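Local atomic coordinates of gdp-l-fucose synthetase (Naegleria fowleri, PDB entry 6AQZ), a protein that binds NADP and probably makes GDP-L-fucose by epimerising and reducing a GDP-4-keto-6-deoxymannose intermediate. Residues S126-C131 with F185-P190; I141-L146 with P259-V264. One frame throughout, in Å; residues are numbered along the deposited sequence.

Contact 1: residues S126-C131 with F185-P190. With NAP (NADP nicotinamide-adenine-dinucleotide phosphate), chain G.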
ATOM      1  N   SER A 126      12.778  -7.564   8.340  1.00 39.72           N
ATOM      2  CA  SER A 126      12.386  -6.171   8.306  1.00 34.76           C
ATOM      3  C   SER A 126      11.585  -5.877   9.562  1.00 36.48           C
ATOM      4  O   SER A 126      11.219  -6.780  10.316  1.00 37.81           O
ATOM      5  CB  SER A 126      11.580  -5.880   7.042  1.00 35.99           C
ATOM      6  OG  SER A 126      12.392  -6.076   5.899  1.00 38.94           O
ATOM      7  N   CYS A 127      11.263  -4.613   9.759  1.00 39.44           N
ATOM      8  CA  CYS A 127      10.698  -4.175  11.020  1.00 40.67           C
ATOM      9  C   CYS A 127       9.385  -3.440  10.777  1.00 43.56           C
ATOM     10  O   CYS A 127       9.349  -2.484  10.001  1.00 52.33           O
ATOM     11  CB  CYS A 127      11.724  -3.297  11.750  1.00 44.21           C
ATOM     12  SG  CYS A 127      11.355  -3.065  13.430  1.00 63.78           S
ATOM     13  N   LEU A 128       8.309  -3.897  11.416  1.00 38.85           N
ATOM     14  CA  LEU A 128       7.019  -3.221  11.431  1.00 35.23           C
ATOM     15  C   LEU A 128       6.855  -2.499  12.770  1.00 42.45           C
ATOM     16  O   LEU A 128       7.836  -2.202  13.454  1.00 52.40           O
ATOM     17  CB  LEU A 128       5.863  -4.202  11.192  1.00 32.54           C
ATOM     18  CG  LEU A 128       6.008  -5.207  10.054  1.00 38.55           C
ATOM     19  CD1 LEU A 128       4.730  -6.037   9.862  1.00 33.82           C
ATOM     20  CD2 LEU A 128       6.446  -4.569   8.780  1.00 28.12           C
ATOM     21  N   SER A 129       5.615  -2.227  13.163  1.00 44.49           N
ATOM     22  CA  SER A 129       5.345  -1.500  14.395  1.00 47.15           C
ATOM     23  C   SER A 129       3.906  -1.768  14.816  1.00 52.03           C
ATOM     24  O   SER A 129       3.035  -2.001  13.965  1.00 50.19           O
ATOM     25  CB  SER A 129       5.592   0.002  14.203  1.00 52.21           C
ATOM     26  OG  SER A 129       4.409   0.747  14.366  1.00 59.86           O
ATOM     27  N   THR A 130       3.662  -1.777  16.138  1.00 51.39           N
ATOM     28  CA  THR A 130       2.306  -2.066  16.595  1.00 56.79           C
ATOM     29  C   THR A 130       1.323  -0.932  16.318  1.00 58.93           C
ATOM     30  O   THR A 130       0.122  -1.123  16.525  1.00 65.15           O
ATOM     31  CB  THR A 130       2.245  -2.409  18.089  1.00 55.19           C
ATOM     32  OG1 THR A 130       2.586  -1.264  18.875  1.00 64.83           O
ATOM     33  CG2 THR A 130       3.160  -3.558  18.425  1.00 50.21           C
ATOM     34  N   CYS A 131       1.780   0.236  15.876  1.00 53.76           N
ATOM     35  CA  CYS A 131       0.859   1.336  15.637  1.00 62.59           C
ATOM     36  C   CYS A 131       0.306   1.341  14.209  1.00 55.56           C
ATOM     37  O   CYS A 131      -0.448   2.250  13.851  1.00 56.23           O
ATOM     38  CB  CYS A 131       1.525   2.681  15.989  1.00 80.51           C
ATOM     39  SG  CYS A 131       2.960   3.209  14.994  1.00 92.38           S
ATOM     40  N   PHE A 185      12.073 -14.016   3.578  1.00 44.42           N
ATOM     41  CA  PHE A 185      11.723 -12.670   4.018  1.00 42.98           C
ATOM     42  C   PHE A 185      10.735 -12.807   5.159  1.00 41.75           C
ATOM     43  O   PHE A 185       9.709 -13.479   5.014  1.00 51.37           O
ATOM     44  CB  PHE A 185      11.105 -11.847   2.870  1.00 38.92           C
ATOM     45  CG  PHE A 185      12.083 -11.485   1.789  1.00 39.36           C
ATOM     46  CD1 PHE A 185      12.424 -12.397   0.815  1.00 38.23           C
ATOM     47  CD2 PHE A 185      12.647 -10.221   1.741  1.00 38.20           C
ATOM     48  CE1 PHE A 185      13.328 -12.074  -0.160  1.00 41.41           C
ATOM     49  CE2 PHE A 185      13.553  -9.880   0.752  1.00 40.00           C
ATOM     50  CZ  PHE A 185      13.895 -10.790  -0.195  1.00 45.49           C
ATOM     51  N   THR A 186      11.039 -12.196   6.293  1.00 39.09           N
ATOM     52  CA  THR A 186      10.070 -12.146   7.378  1.00 40.93           C
ATOM     53  C   THR A 186      10.239 -10.804   8.097  1.00 42.29           C
ATOM     54  O   THR A 186      10.945  -9.909   7.624  1.00 38.22           O
ATOM     55  CB  THR A 186      10.216 -13.359   8.294  1.00 38.59           C
ATOM     56  OG1 THR A 186       9.172 -13.331   9.269  1.00 39.75           O
ATOM     57  CG2 THR A 186      11.574 -13.369   8.985  1.00 38.59           C
ATOM     58  N   SER A 187       9.550 -10.635   9.225  1.00 37.80           N
ATOM     59  CA  SER A 187       9.555  -9.343   9.880  1.00 37.43           C
ATOM     60  C   SER A 187       9.214  -9.519  11.345  1.00 36.31           C
ATOM     61  O   SER A 187       8.635 -10.524  11.746  1.00 39.13           O
ATOM     62  CB  SER A 187       8.553  -8.396   9.237  1.00 38.75           C
ATOM     63  OG  SER A 187       7.270  -8.894   9.516  1.00 37.48           O
ATOM     64  N   VAL A 188       9.548  -8.501  12.125  1.00 42.05           N
ATOM     65  CA  VAL A 188       9.221  -8.438  13.539  1.00 31.77           C
ATOM     66  C   VAL A 188       8.389  -7.199  13.777  1.00 33.59           C
ATOM     67  O   VAL A 188       8.478  -6.216  13.032  1.00 36.57           O
ATOM     68  CB  VAL A 188      10.476  -8.395  14.452  1.00 32.07           C
ATOM     69  CG1 VAL A 188      11.324  -9.600  14.246  1.00 32.34           C
ATOM     70  CG2 VAL A 188      11.267  -7.091  14.220  1.00 36.42           C
ATOM     71  N   ILE A 189       7.591  -7.235  14.832  1.00 35.28           N
ATOM     72  CA  ILE A 189       6.760  -6.086  15.173  1.00 34.77           C
ATOM     73  C   ILE A 189       7.105  -5.685  16.599  1.00 36.96           C
ATOM     74  O   ILE A 189       6.506  -6.206  17.553  1.00 42.89           O
ATOM     75  CB  ILE A 189       5.264  -6.398  15.057  1.00 36.86           C
ATOM     76  CG1 ILE A 189       4.947  -7.184  13.785  1.00 32.46           C
ATOM     77  CG2 ILE A 189       4.472  -5.114  15.103  1.00 39.25           C
ATOM     78  CD1 ILE A 189       3.489  -7.386  13.633  1.00 36.43           C
ATOM     79  N   PRO A 190       8.075  -4.806  16.800  1.00 40.40           N
ATOM     80  CA  PRO A 190       8.398  -4.383  18.160  1.00 42.47           C
ATOM     81  C   PRO A 190       7.355  -3.399  18.660  1.00 45.30           C
ATOM     82  O   PRO A 190       6.690  -2.703  17.892  1.00 44.92           O
ATOM     83  CB  PRO A 190       9.787  -3.747  18.027  1.00 39.99           C
ATOM     84  CG  PRO A 190       9.869  -3.312  16.606  1.00 45.04           C
ATOM     85  CD  PRO A 190       8.999  -4.241  15.800  1.00 42.68           C
TER
HETATM   86  PA  NAP G 401      15.744   5.636  14.653  1.00 43.59           P
HETATM   87  O1A NAP G 401      15.034   6.895  14.258  1.00 45.52           O
HETATM   88  O2A NAP G 401      16.355   5.472  16.020  1.00 46.25           O
HETATM   89  O5B NAP G 401      16.928   5.256  13.564  1.00 42.91           O
HETATM   90  C5B NAP G 401      16.305   5.025  12.349  1.00 44.44           C
HETATM   91  C4B NAP G 401      17.422   4.595  11.360  1.00 48.12           C
HETATM   92  O4B NAP G 401      16.987   4.742   9.984  1.00 47.41           O
HETATM   93  C3B NAP G 401      18.749   5.431  11.570  1.00 38.76           C
HETATM   94  O3B NAP G 401      19.867   4.605  11.380  1.00 38.01           O
HETATM   95  C2B NAP G 401      18.715   6.371  10.357  1.00 42.65           C
HETATM   96  O2B NAP G 401      19.918   6.672   9.864  1.00 43.89           O
HETATM   97  C1B NAP G 401      18.080   5.356   9.313  1.00 44.66           C
HETATM   98  N9A NAP G 401      17.590   6.039   8.121  1.00 38.77           N
HETATM   99  C8A NAP G 401      16.499   6.878   8.024  1.00 40.46           C
HETATM  100  N7A NAP G 401      16.300   7.350   6.772  1.00 42.81           N
HETATM  101  C5A NAP G 401      17.331   6.792   6.034  1.00 34.38           C
HETATM  102  C6A NAP G 401      17.663   6.908   4.687  1.00 40.82           C
HETATM  103  N6A NAP G 401      16.884   7.692   3.836  1.00 44.83           N
HETATM  104  N1A NAP G 401      18.720   6.239   4.166  1.00 43.61           N
HETATM  105  C2A NAP G 401      19.413   5.483   5.069  1.00 47.70           C
HETATM  106  N3A NAP G 401      19.222   5.285   6.391  1.00 41.53           N
HETATM  107  C4A NAP G 401      18.144   5.961   6.853  1.00 34.16           C
HETATM  108  O3  NAP G 401      14.503   4.546  14.414  1.00 46.07           O
HETATM  109  PN  NAP G 401      14.537   3.309  15.416  1.00 46.23           P
HETATM  110  O1N NAP G 401      15.819   2.568  15.418  1.00 45.12           O
HETATM  111  O2N NAP G 401      13.718   3.533  16.667  1.00 46.93           O
HETATM  112  O5D NAP G 401      13.487   2.151  14.630  1.00 54.00           O
HETATM  113  C5D NAP G 401      14.085   1.515  13.572  1.00 44.12           C
HETATM  114  C4D NAP G 401      13.047   0.513  13.118  1.00 52.03           C
HETATM  115  O4D NAP G 401      12.326   0.074  14.282  1.00 45.40           O
HETATM  116  C3D NAP G 401      11.987   1.283  12.195  1.00 58.51           C
HETATM  117  O3D NAP G 401      11.647   0.480  11.118  1.00 51.91           O
HETATM  118  C2D NAP G 401      10.795   1.511  13.151  1.00 57.91           C
HETATM  119  O2D NAP G 401       9.564   1.439  12.545  1.00 58.93           O
HETATM  120  C1D NAP G 401      10.931   0.266  14.076  1.00 49.92           C
HETATM  121  N1N NAP G 401      10.195   0.490  15.354  1.00 55.58           N
HETATM  122  C2N NAP G 401      10.667   1.352  16.347  1.00 48.01           C
HETATM  123  C3N NAP G 401       9.935   1.557  17.498  1.00 51.45           C
HETATM  124  C7N NAP G 401      10.451   2.495  18.547  1.00 47.96           C
HETATM  125  O7N NAP G 401       9.798   2.792  19.562  1.00 42.82           O
HETATM  126  N7N NAP G 401      11.714   3.073  18.382  1.00 40.82           N
HETATM  127  C4N NAP G 401       8.633   0.895  17.741  1.00 56.85           C
HETATM  128  C5N NAP G 401       8.201   0.006  16.620  1.00 58.35           C
HETATM  129  C6N NAP G 401       8.950  -0.167  15.528  1.00 59.32           C
HETATM  130  P2B NAP G 401      20.752   8.175  10.562  1.00 50.14           P
HETATM  131  O1X NAP G 401      21.016   7.684  11.952  1.00 51.94           O
HETATM  132  O2X NAP G 401      21.954   8.260   9.618  1.00 55.56           O
HETATM  133  O3X NAP G 401      19.658   9.185  10.382  1.00 51.97           O
HETATM  134  O   HOH W   1      11.577  -8.576   5.186  1.00 41.43           O
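Three backbone hydrogen bonds join the end of strand 123-127 to strand 184-194 in parallel register, S126 beside S187 and C127 beside V188. S126 works both ways: its N gives a nearly straight bond to T186 O (3.1 Å), in the carbonyl plane on a lone pair, while its O takes V188 N (3.0 Å) almost along the C=O axis. The last bond runs from L128 N to V188 O at 2.8 Å, with an N-H...O angle of 172°. A water bridges S126 OG and T186 O, giving that carbonyl a second donor.

This is the central parallel sheet of the Rossmann fold, with the crossover helix 156-179 between the two strands; the nicotinamide end of NADP lies where strand 123-127 ends, beside P190 of its neighbour. L128 O comes within 3.1 Å of NAP C6N, and the P190 ring brings its CG to 3.4 Å from the same atom. K162, which hydrogen-bonds to NADP, also reaches C127 O.

C127 and V188 share one face of the sheet, S126 and S187 the other. With SG anti to the backbone N (chi1 -164°), C127 lays its sulfur against P190 CG (3.5 Å) and, more loosely, V188 CG2. Where the strand pairing ends, L128 and I189 cross obliquely, CB meeting CG1, and I189 CG2 rests against the turning backbone at S129 C (3.4 Å).

Contact 2: residues I141-L146 with P259-V264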
ATOM      1  N   ILE A 141      -4.012  -7.345  20.419  1.00 54.64           N
ATOM      2  CA  ILE A 141      -3.602  -7.377  19.025  1.00 57.58           C
ATOM      3  C   ILE A 141      -2.733  -8.601  18.760  1.00 59.58           C
ATOM      4  O   ILE A 141      -1.764  -8.855  19.483  1.00 63.98           O
ATOM      5  CB  ILE A 141      -2.830  -6.094  18.699  1.00 60.26           C
ATOM      6  CG1 ILE A 141      -3.704  -4.878  18.946  1.00 66.97           C
ATOM      7  CG2 ILE A 141      -2.329  -6.124  17.274  1.00 54.67           C
ATOM      8  CD1 ILE A 141      -2.897  -3.595  18.877  1.00 72.62           C
ATOM      9  N   THR A 142      -3.081  -9.370  17.729  1.00 56.57           N
ATOM     10  CA  THR A 142      -2.279 -10.505  17.284  1.00 53.08           C
ATOM     11  C   THR A 142      -1.827 -10.266  15.851  1.00 46.48           C
ATOM     12  O   THR A 142      -2.538  -9.644  15.055  1.00 46.94           O
ATOM     13  CB  THR A 142      -3.045 -11.849  17.326  1.00 54.66           C
ATOM     14  OG1 THR A 142      -4.344 -11.685  16.740  1.00 61.62           O
ATOM     15  CG2 THR A 142      -3.174 -12.388  18.756  1.00 47.60           C
ATOM     16  N   GLU A 143      -0.701 -10.886  15.498  1.00 38.94           N
ATOM     17  CA  GLU A 143      -0.066 -10.648  14.206  1.00 42.46           C
ATOM     18  C   GLU A 143      -1.015 -10.846  13.019  1.00 50.82           C
ATOM     19  O   GLU A 143      -0.921 -10.115  12.026  1.00 56.92           O
ATOM     20  CB  GLU A 143       1.149 -11.574  14.077  1.00 42.42           C
ATOM     21  CG  GLU A 143       2.281 -11.283  15.089  1.00 41.02           C
ATOM     22  CD  GLU A 143       2.129 -12.062  16.374  1.00 44.48           C
ATOM     23  OE1 GLU A 143       0.982 -12.410  16.725  1.00 45.08           O
ATOM     24  OE2 GLU A 143       3.150 -12.326  17.032  1.00 45.87           O
ATOM     25  N   GLU A 144      -1.954 -11.798  13.113  1.00 48.90           N
ATOM     26  CA  GLU A 144      -2.821 -12.138  11.988  1.00 46.38           C
ATOM     27  C   GLU A 144      -3.807 -11.028  11.652  1.00 49.71           C
ATOM     28  O   GLU A 144      -4.366 -11.028  10.555  1.00 56.83           O
ATOM     29  CB  GLU A 144      -3.608 -13.421  12.296  1.00 46.83           C
ATOM     30  N   LYS A 145      -3.995 -10.059  12.538  1.00 48.73           N
ATOM     31  CA  LYS A 145      -4.936  -8.974  12.315  1.00 46.83           C
ATOM     32  C   LYS A 145      -4.344  -7.778  11.569  1.00 43.90           C
ATOM     33  O   LYS A 145      -5.068  -6.811  11.306  1.00 41.90           O
ATOM     34  CB  LYS A 145      -5.483  -8.524  13.662  1.00 50.78           C
ATOM     35  CG  LYS A 145      -6.311  -9.593  14.324  1.00 61.47           C
ATOM     36  CD  LYS A 145      -6.492  -9.285  15.790  1.00 73.27           C
ATOM     37  CE  LYS A 145      -7.809  -9.803  16.316  1.00 78.93           C
ATOM     38  NZ  LYS A 145      -7.896  -9.487  17.755  1.00 83.85           N
ATOM     39  N   LEU A 146      -3.088  -7.874  11.136  1.00 44.66           N
ATOM     40  CA  LEU A 146      -2.377  -6.753  10.523  1.00 44.57           C
ATOM     41  C   LEU A 146      -3.157  -6.060   9.392  1.00 45.05           C
ATOM     42  O   LEU A 146      -3.173  -4.824   9.325  1.00 41.15           O
ATOM     43  CB  LEU A 146      -1.023  -7.254  10.019  1.00 39.64           C
ATOM     44  CG  LEU A 146      -0.165  -6.240   9.278  1.00 44.74           C
ATOM     45  CD1 LEU A 146       0.168  -5.032  10.173  1.00 43.59           C
ATOM     46  CD2 LEU A 146       1.109  -6.911   8.821  1.00 45.10           C
ATOM     47  N   PRO A 259       4.795 -12.031  10.433  1.00 47.47           N
ATOM     48  CA  PRO A 259       5.518 -11.202  11.414  1.00 38.98           C
ATOM     49  C   PRO A 259       5.347 -11.785  12.800  1.00 39.04           C
ATOM     50  O   PRO A 259       4.350 -12.436  13.095  1.00 45.63           O
ATOM     51  CB  PRO A 259       4.852  -9.829  11.296  1.00 45.03           C
ATOM     52  CG  PRO A 259       3.522 -10.079  10.630  1.00 43.56           C
ATOM     53  CD  PRO A 259       3.698 -11.300   9.768  1.00 43.01           C
ATOM     54  N   ILE A 260       6.354 -11.592  13.644  1.00 37.10           N
ATOM     55  CA  ILE A 260       6.293 -12.022  15.038  1.00 33.47           C
ATOM     56  C   ILE A 260       6.433 -10.784  15.905  1.00 41.80           C
ATOM     57  O   ILE A 260       7.353  -9.985  15.710  1.00 44.05           O
ATOM     58  CB  ILE A 260       7.370 -13.073  15.374  1.00 32.91           C
ATOM     59  CG1 ILE A 260       7.284 -13.473  16.840  1.00 38.63           C
ATOM     60  CG2 ILE A 260       8.785 -12.584  15.059  1.00 32.63           C
ATOM     61  CD1 ILE A 260       8.239 -14.629  17.207  1.00 34.61           C
ATOM     62  N   MET A 261       5.509 -10.610  16.841  1.00 33.27           N
ATOM     63  CA  MET A 261       5.595  -9.457  17.715  1.00 41.00           C
ATOM     64  C   MET A 261       6.691  -9.573  18.760  1.00 41.35           C
ATOM     65  O   MET A 261       6.932 -10.639  19.329  1.00 38.14           O
ATOM     66  CB  MET A 261       4.263  -9.195  18.364  1.00 38.24           C
ATOM     67  CG  MET A 261       3.508  -8.527  17.293  1.00 58.37           C
ATOM     68  SD  MET A 261       2.416  -7.341  17.941  1.00 62.74           S
ATOM     69  CE  MET A 261       1.001  -8.457  17.992  1.00 53.97           C
ATOM     70  N   LEU A 262       7.364  -8.453  18.987  1.00 43.34           N
ATOM     71  CA  LEU A 262       8.362  -8.329  20.046  1.00 41.55           C
ATOM     72  C   LEU A 262       7.789  -7.362  21.072  1.00 39.71           C
ATOM     73  O   LEU A 262       7.792  -6.147  20.858  1.00 40.46           O
ATOM     74  CB  LEU A 262       9.678  -7.823  19.479  1.00 43.36           C
ATOM     75  CG  LEU A 262      10.288  -8.519  18.252  1.00 42.02           C
ATOM     76  CD1 LEU A 262      11.701  -7.964  17.960  1.00 43.01           C
ATOM     77  CD2 LEU A 262      10.308 -10.023  18.412  1.00 33.68           C
ATOM     78  N   CYS A 263       7.297  -7.895  22.186  1.00 38.82           N
ATOM     79  CA  CYS A 263       6.746  -7.051  23.235  1.00 47.50           C
ATOM     80  C   CYS A 263       6.791  -7.819  24.546  1.00 51.92           C
ATOM     81  O   CYS A 263       7.287  -8.945  24.623  1.00 52.68           O
ATOM     82  CB  CYS A 263       5.324  -6.595  22.926  1.00 56.31           C
ATOM     83  SG  CYS A 263       4.129  -7.920  22.942  1.00 56.87           S
ATOM     84  N   VAL A 264       6.311  -7.173  25.596  1.00 59.06           N
ATOM     85  CA  VAL A 264       6.278  -7.762  26.907  1.00 64.14           C
ATOM     86  C   VAL A 264       4.871  -8.281  27.156  1.00 68.41           C
ATOM     87  O   VAL A 264       3.931  -7.959  26.435  1.00 74.32           O
ATOM     88  CB  VAL A 264       6.704  -6.751  27.991  1.00 64.95           C
ATOM     89  CG1 VAL A 264       8.088  -6.207  27.691  1.00 60.93           C
ATOM     90  CG2 VAL A 264       5.700  -5.626  28.054  1.00 70.22           C
TER
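The backbones of 141-146 and 259-264 do not pair as strands: a short 3-10 turn at 143-145 stands beside the start of strand 260-262, and the nearest CA atoms, those of E143 and P259, are 6.3 Å apart. E143 has the largest share of the contact, followed by M261. Its CG lies anti to the carbonyl carbon, and a bend at chi2 (90°) swings the E143 carboxylate over to the strand, where OE2 accepts from M261 N at 2.9 Å. The N-H...O angle is 171°, and the oxygen uses its anti lone pair, the one away from OE1. On the way, E143 CG passes 3.1 Å from P259 O, a carbonyl that also receives K308 NZ; this nearby lysine would be expected to favour the ionised carboxylate.

Strand 260-262 pairs in parallel with strand 184-194 of the Rossmann sheet, whereas 141-146 belongs to the long connection between strand 123-127 and helix 156-179. E143 therefore gives a strand N-H its acceptor from that connection.

M261 meets the same loop from the strand side. Bent at chi2 and chi3, it crosses the E143 chain obliquely, CG to CG at 3.7 Å. Its methyl CE sits 3.2 Å from I141 O. M261 CE also touches I141 CG2, at 4.1 Å. At the P259 end, L146 CD2 touches P259 CG loosely, and the proline also packs on D166 and R170 of helix 156-179.

In the fold
Both contacts are buried, but contact 1 lies deeper: its centre is about 7 Å from the centre of the chain, that of contact 2 about 13 Å. They share the sheet: strand 184-194 has 123-127 as one neighbour and 260-262 as another, so I189 meets L128 within contact 1 and, outside it, pairs its backbone with I260 and L262 and packs on M261. The chemistry changes accordingly. Main-chain bonds between strands dominate contact 1, where C127, L128, S129 and P190 line the NADP pocket; contact 2 relies on a single carboxylate-to-amide bond and a methionine to attach a loop, with the M261 side chain about 9 Å from NADP.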